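Local coordinates for protein rusticyanin (Thiobacillus ferrooxidans, PDB 2CAK) that carries electrons in the periplasm from cytochrome c552 to the A-type oxidase of iron respiration, by way of a single bound copper ion, at residues F53-K58 with Y133-Q138; G83-I88 with T108-V113. One frame throughout, in Å; residues are numbered along the deposited sequence. Where two conformers were deposited one is given.

Two buried contacts, with centres about 12 Å apart, lie beside the copper site of this cupredoxin and touch each other. Contact 1 packs strand 53-55 of one beta sheet against strand 131-136 of the other, bridging the sandwich near the centre of the chain. Contact 2 lies about 9 Å from that centre and joins 83-88 to the loop 108-113. In chain order the segments run 53-58, 83-88, 108-113, 133-138, with both halves of contact 2 between those of contact 1. Strands 131-136 and 87-89 are sheet neighbours, where Val136 N lies 2.9 Å from Asp87 O, a probable hydrogen bond. Each contact supplies one copper ligand, Cys137 and His84; His142 and Met147 complete the site.

Contact 1: residues F53-K58 with Y133-Q138; sequences FEVHGK and YYYVCQ. Unlike the reference sequence in segment 53-58: Gly57 (reference Asp). With CU1 (copper (I) ion), chain B.
Phe53 lays its ring over the edge of Tyr135 in an offset edge-to-face pair, the centroids 5.4 Å apart and the planes at 62°. The tyrosine brings CD2 and CE2 to the phenylalanine, with CD2 3.7 Å from Phe53 CD2, and Phe53 CB lies in the plane of the Tyr135 ring at its edge. The two side chains come from facing strands and pass one another heading opposite ways.

The far end of the Phe53 ring meets backbone: Val136 C and Cys137 N sit at its edge in the ring plane, the latter 3.7 Å from CZ. That same CZ is 3.9 Å from Cys137 CB, while Cys137 SG binds the copper ion at 2.2 Å. Val55 adds only a loose touch, its CG2 4.4 Å from Tyr135 OH; that hydroxyl has its hydrogen bond with Pro61 O. Tyr135 also pairs by backbone with Gly149 and packs on Ile151 of strand 148-153.

With no hydrogen bond across the two segments and 193 Å² buried, cohesion here is aromatic and apolar, and it places a hydrocarbon ring directly against the residue that carries the copper thiolate.

Contact 2: residues G83-I88 with T108-V113; sequences GHSFDI and TGFSPV. With CU1 (copper (I) ion), chain B.
Thr108 and Phe86 are tied by two hydrogen bonds that involve both backbone and side chain. Phe86 N donates to Thr108 OG1 at 3.1 Å and a fairly straight 163°, and Thr108 N returns a bond to Phe86 O at 2.9 Å. The hydroxyl faces Phe86 because OG1 stands between its own backbone N and carbonyl carbon (chi1 79°), and it donates in turn to Gly109 O, in the carbonyl plane on a lone pair. A valine in place of Thr108 would probably leave Phe86 N without its acceptor and Gly109 O without this donor.

Ser111 grips His84 O twice. Its OG comes in the carbonyl plane on a lone pair at 2.8 Å, whereas its N, 3.2 Å from the same oxygen, stands above that plane. Two bonds to one oxygen are likely to restrain the peptide that follows this copper ligand. The His84 side chain leaves the backbone pointing away from 108-113, and its ND1 binds the copper ion at 2.1 Å.

The one acid in the contact, Asp87, has OD1 just 2.6 Å from Thr108 O, so short for two oxygens that a protonated carboxyl is likely. Its OD2 accepts from Ser85 OG at 2.7 Å.

At the more exposed end, Gly83 O lies near the plane of the Phe110 ring at its edge, 3.4 Å from CD1, and Val113 CG1 approaches Gly83 N.

Strand 87-89 lies between strands 131-136 and 106-107, the latter outermost in its sheet; Phe86 reaches across to Phe124 of strand 119-126 and Val73 of strand 70-77 in the facing sheet.

Contact 1: residues F53-K58 with Y133-Q138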
# COMPACT_ATOMS: atom_id res chain seq x y z
N PHE A 53 1.31 1.16 7.20
CA PHE A 53 1.19 1.88 5.94
C PHE A 53 0.48 3.20 6.15
O PHE A 53 -0.46 3.27 6.94
CB PHE A 53 0.33 1.06 4.97
CG PHE A 53 0.88 -0.27 4.49
CD1 PHE A 53 1.91 -0.31 3.57
CD2 PHE A 53 0.37 -1.46 4.97
CE1 PHE A 53 2.36 -1.51 3.10
CE2 PHE A 53 0.81 -2.66 4.46
CZ PHE A 53 1.83 -2.71 3.55
N GLU A 54 0.90 4.21 5.40
CA GLU A 54 0.19 5.50 5.37
C GLU A 54 -0.35 5.72 3.95
O GLU A 54 0.37 5.59 2.96
CB GLU A 54 1.11 6.64 5.77
CG GLU A 54 1.30 6.79 7.29
CD GLU A 54 2.08 5.65 7.90
OE1 GLU A 54 3.21 5.41 7.56
OE2 GLU A 54 1.50 4.96 8.85
N VAL A 55 -1.63 6.07 3.91
CA VAL A 55 -2.28 6.46 2.64
C VAL A 55 -3.03 7.76 2.90
O VAL A 55 -3.82 7.84 3.86
CB VAL A 55 -3.28 5.39 2.18
CG1 VAL A 55 -3.96 5.82 0.88
CG2 VAL A 55 -2.66 4.02 2.08
N HIS A 56 -2.79 8.80 2.12
CA HIS A 56 -3.41 10.11 2.32
C HIS A 56 -3.20 10.59 3.76
O HIS A 56 -4.08 11.19 4.36
CB HIS A 56 -4.91 10.09 1.97
CG HIS A 56 -5.37 11.38 1.38
ND1 HIS A 56 -5.72 11.49 0.04
CD2 HIS A 56 -5.55 12.60 1.90
CE1 HIS A 56 -6.06 12.73 -0.20
NE2 HIS A 56 -5.99 13.44 0.89
N GLY A 57 -1.98 10.36 4.28
CA GLY A 57 -1.57 10.76 5.56
C GLY A 57 -2.28 10.18 6.75
O GLY A 57 -2.28 10.74 7.84
N LYS A 58 -2.91 9.07 6.59
CA LYS A 58 -3.61 8.32 7.61
C LYS A 58 -2.93 6.97 7.78
O LYS A 58 -2.45 6.39 6.81
CB LYS A 58 -5.08 8.09 7.21
CG LYS A 58 -5.88 9.36 7.02
CD LYS A 58 -6.11 10.00 8.36
CE LYS A 58 -7.23 9.24 9.08
NZ LYS A 58 -8.02 10.18 9.92
N TYR A 133 -11.10 -6.89 0.35
CA TYR A 133 -9.69 -7.24 0.22
C TYR A 133 -8.91 -6.64 1.39
O TYR A 133 -9.42 -5.77 2.13
CB TYR A 133 -9.11 -6.75 -1.11
CG TYR A 133 -9.87 -7.16 -2.36
CD1 TYR A 133 -11.05 -6.54 -2.74
CD2 TYR A 133 -9.39 -8.16 -3.21
CE1 TYR A 133 -11.72 -6.93 -3.88
CE2 TYR A 133 -10.05 -8.54 -4.36
CZ TYR A 133 -11.23 -7.91 -4.70
OH TYR A 133 -11.87 -8.32 -5.85
N TYR A 134 -7.67 -7.08 1.54
CA TYR A 134 -6.76 -6.53 2.52
C TYR A 134 -5.41 -6.25 1.83
O TYR A 134 -5.02 -7.03 0.98
CB TYR A 134 -6.52 -7.50 3.69
CG TYR A 134 -7.80 -7.66 4.49
CD1 TYR A 134 -8.08 -6.85 5.59
CD2 TYR A 134 -8.78 -8.59 4.11
CE1 TYR A 134 -9.26 -7.01 6.28
CE2 TYR A 134 -9.96 -8.70 4.79
CZ TYR A 134 -10.20 -7.93 5.89
OH TYR A 134 -11.40 -8.06 6.57
N TYR A 135 -4.76 -5.17 2.22
CA TYR A 135 -3.39 -4.91 1.80
C TYR A 135 -2.48 -5.21 3.00
O TYR A 135 -2.78 -4.80 4.12
CB TYR A 135 -3.19 -3.49 1.25
CG TYR A 135 -3.57 -2.31 2.12
CD1 TYR A 135 -4.87 -1.83 2.21
CD2 TYR A 135 -2.62 -1.66 2.88
CE1 TYR A 135 -5.22 -0.77 3.01
CE2 TYR A 135 -2.95 -0.57 3.67
CZ TYR A 135 -4.24 -0.13 3.73
OH TYR A 135 -4.54 0.94 4.55
N VAL A 136 -1.39 -5.95 2.73
CA VAL A 136 -0.53 -6.50 3.76
C VAL A 136 0.92 -6.35 3.35
O VAL A 136 1.23 -6.32 2.16
CB VAL A 136 -0.86 -7.97 4.11
CG1 VAL A 136 -2.34 -8.20 4.34
CG2 VAL A 136 -0.36 -8.94 3.05
N CYS A 137 1.82 -6.34 4.31
CA CYS A 137 3.23 -6.53 4.11
C CYS A 137 3.60 -8.01 4.42
O CYS A 137 3.06 -8.56 5.40
CB CYS A 137 4.05 -5.62 5.01
SG CYS A 137 5.86 -5.85 4.87
N GLN A 138 4.49 -8.57 3.59
CA GLN A 138 4.89 -9.97 3.77
C GLN A 138 6.13 -10.18 4.63
O GLN A 138 6.49 -11.34 4.86
CB GLN A 138 5.11 -10.66 2.40
CG GLN A 138 3.82 -10.87 1.65
CD GLN A 138 4.10 -11.84 0.50
OE1 GLN A 138 4.52 -11.58 -0.63
NE2 GLN A 138 3.94 -13.06 0.93
CU CU1 B . 6.74 -4.57 6.48

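Contact 2: residues G83-I88 with T108-V113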
# COMPACT_ATOMS: atom_id res chain seq x y z
N GLY A 83 12.79 -3.64 3.96
CA GLY A 83 12.26 -3.78 2.62
C GLY A 83 10.83 -4.23 2.48
O GLY A 83 10.51 -5.31 1.92
N HIS A 84 9.89 -3.46 2.94
CA HIS A 84 8.48 -3.79 3.04
C HIS A 84 7.88 -4.06 1.68
O HIS A 84 8.32 -3.54 0.65
CB HIS A 84 7.76 -2.59 3.66
CG HIS A 84 8.18 -2.20 5.03
ND1 HIS A 84 7.83 -2.85 6.19
CD2 HIS A 84 8.93 -1.12 5.40
CE1 HIS A 84 8.36 -2.17 7.20
NE2 HIS A 84 9.06 -1.11 6.76
N SER A 85 6.80 -4.83 1.68
CA SER A 85 6.04 -5.08 0.45
C SER A 85 4.62 -4.55 0.60
O SER A 85 4.18 -4.18 1.69
CB SER A 85 5.97 -6.57 0.10
OG SER A 85 5.16 -7.32 0.99
N PHE A 86 3.87 -4.50 -0.48
CA PHE A 86 2.47 -4.10 -0.53
C PHE A 86 1.73 -5.13 -1.39
O PHE A 86 1.89 -5.14 -2.61
CB PHE A 86 2.32 -2.69 -1.10
CG PHE A 86 0.91 -2.13 -1.09
CD1 PHE A 86 0.52 -1.24 -0.09
CD2 PHE A 86 -0.04 -2.45 -2.02
CE1 PHE A 86 -0.76 -0.74 -0.06
CE2 PHE A 86 -1.31 -1.94 -1.94
CZ PHE A 86 -1.71 -1.07 -0.99
N ASP A 87 0.96 -6.00 -0.77
CA ASP A 87 0.31 -7.10 -1.46
C ASP A 87 -1.17 -7.14 -1.11
O ASP A 87 -1.55 -7.03 0.08
CB ASP A 87 0.96 -8.44 -1.05
CG ASP A 87 2.41 -8.45 -1.52
OD1 ASP A 87 2.62 -8.41 -2.76
OD2 ASP A 87 3.31 -8.43 -0.70
N ILE A 88 -2.02 -7.37 -2.11
CA ILE A 88 -3.48 -7.42 -1.90
C ILE A 88 -3.94 -8.87 -1.93
O ILE A 88 -3.61 -9.62 -2.86
CB ILE A 88 -4.19 -6.56 -2.96
CG1 ILE A 88 -3.70 -5.10 -2.94
CG2 ILE A 88 -5.69 -6.64 -2.80
CD1 ILE A 88 -4.14 -4.26 -4.13
N THR A 108 3.30 -6.21 -4.91
CA THR A 108 4.73 -6.07 -5.10
C THR A 108 5.51 -7.20 -4.41
O THR A 108 5.06 -7.88 -3.48
CB THR A 108 5.26 -4.72 -4.60
OG1 THR A 108 5.41 -4.74 -3.18
CG2 THR A 108 4.37 -3.55 -4.97
N GLY A 109 6.76 -7.35 -4.87
CA GLY A 109 7.77 -8.03 -4.09
C GLY A 109 8.28 -7.18 -2.96
O GLY A 109 7.79 -6.10 -2.64
N PHE A 110 9.37 -7.66 -2.34
CA PHE A 110 10.03 -6.85 -1.33
C PHE A 110 10.75 -5.67 -1.98
O PHE A 110 11.41 -5.78 -3.01
CB PHE A 110 11.00 -7.73 -0.50
CG PHE A 110 10.29 -8.81 0.29
CD1 PHE A 110 9.46 -8.49 1.33
CD2 PHE A 110 10.46 -10.13 -0.03
CE1 PHE A 110 8.75 -9.46 2.03
CE2 PHE A 110 9.75 -11.09 0.66
CZ PHE A 110 8.87 -10.78 1.70
N SER A 111 10.58 -4.49 -1.35
CA SER A 111 11.13 -3.24 -1.88
C SER A 111 12.59 -3.08 -1.53
O SER A 111 13.09 -3.65 -0.53
CB SER A 111 10.38 -2.07 -1.32
OG SER A 111 10.49 -1.94 0.09
N PRO A 112 13.31 -2.26 -2.30
CA PRO A 112 14.66 -1.87 -1.90
C PRO A 112 14.62 -1.10 -0.60
O PRO A 112 13.73 -0.31 -0.36
CB PRO A 112 15.16 -0.97 -3.03
CG PRO A 112 14.14 -1.05 -4.11
CD PRO A 112 12.89 -1.67 -3.56
N VAL A 113 15.70 -1.27 0.15
CA VAL A 113 15.88 -0.45 1.34
C VAL A 113 16.34 0.93 0.92
O VAL A 113 17.01 1.09 -0.09
CB VAL A 113 16.83 -1.10 2.37
CG1 VAL A 113 16.33 -2.49 2.70
CG2 VAL A 113 18.27 -1.02 1.97
CU CU1 B . 6.74 -4.57 6.48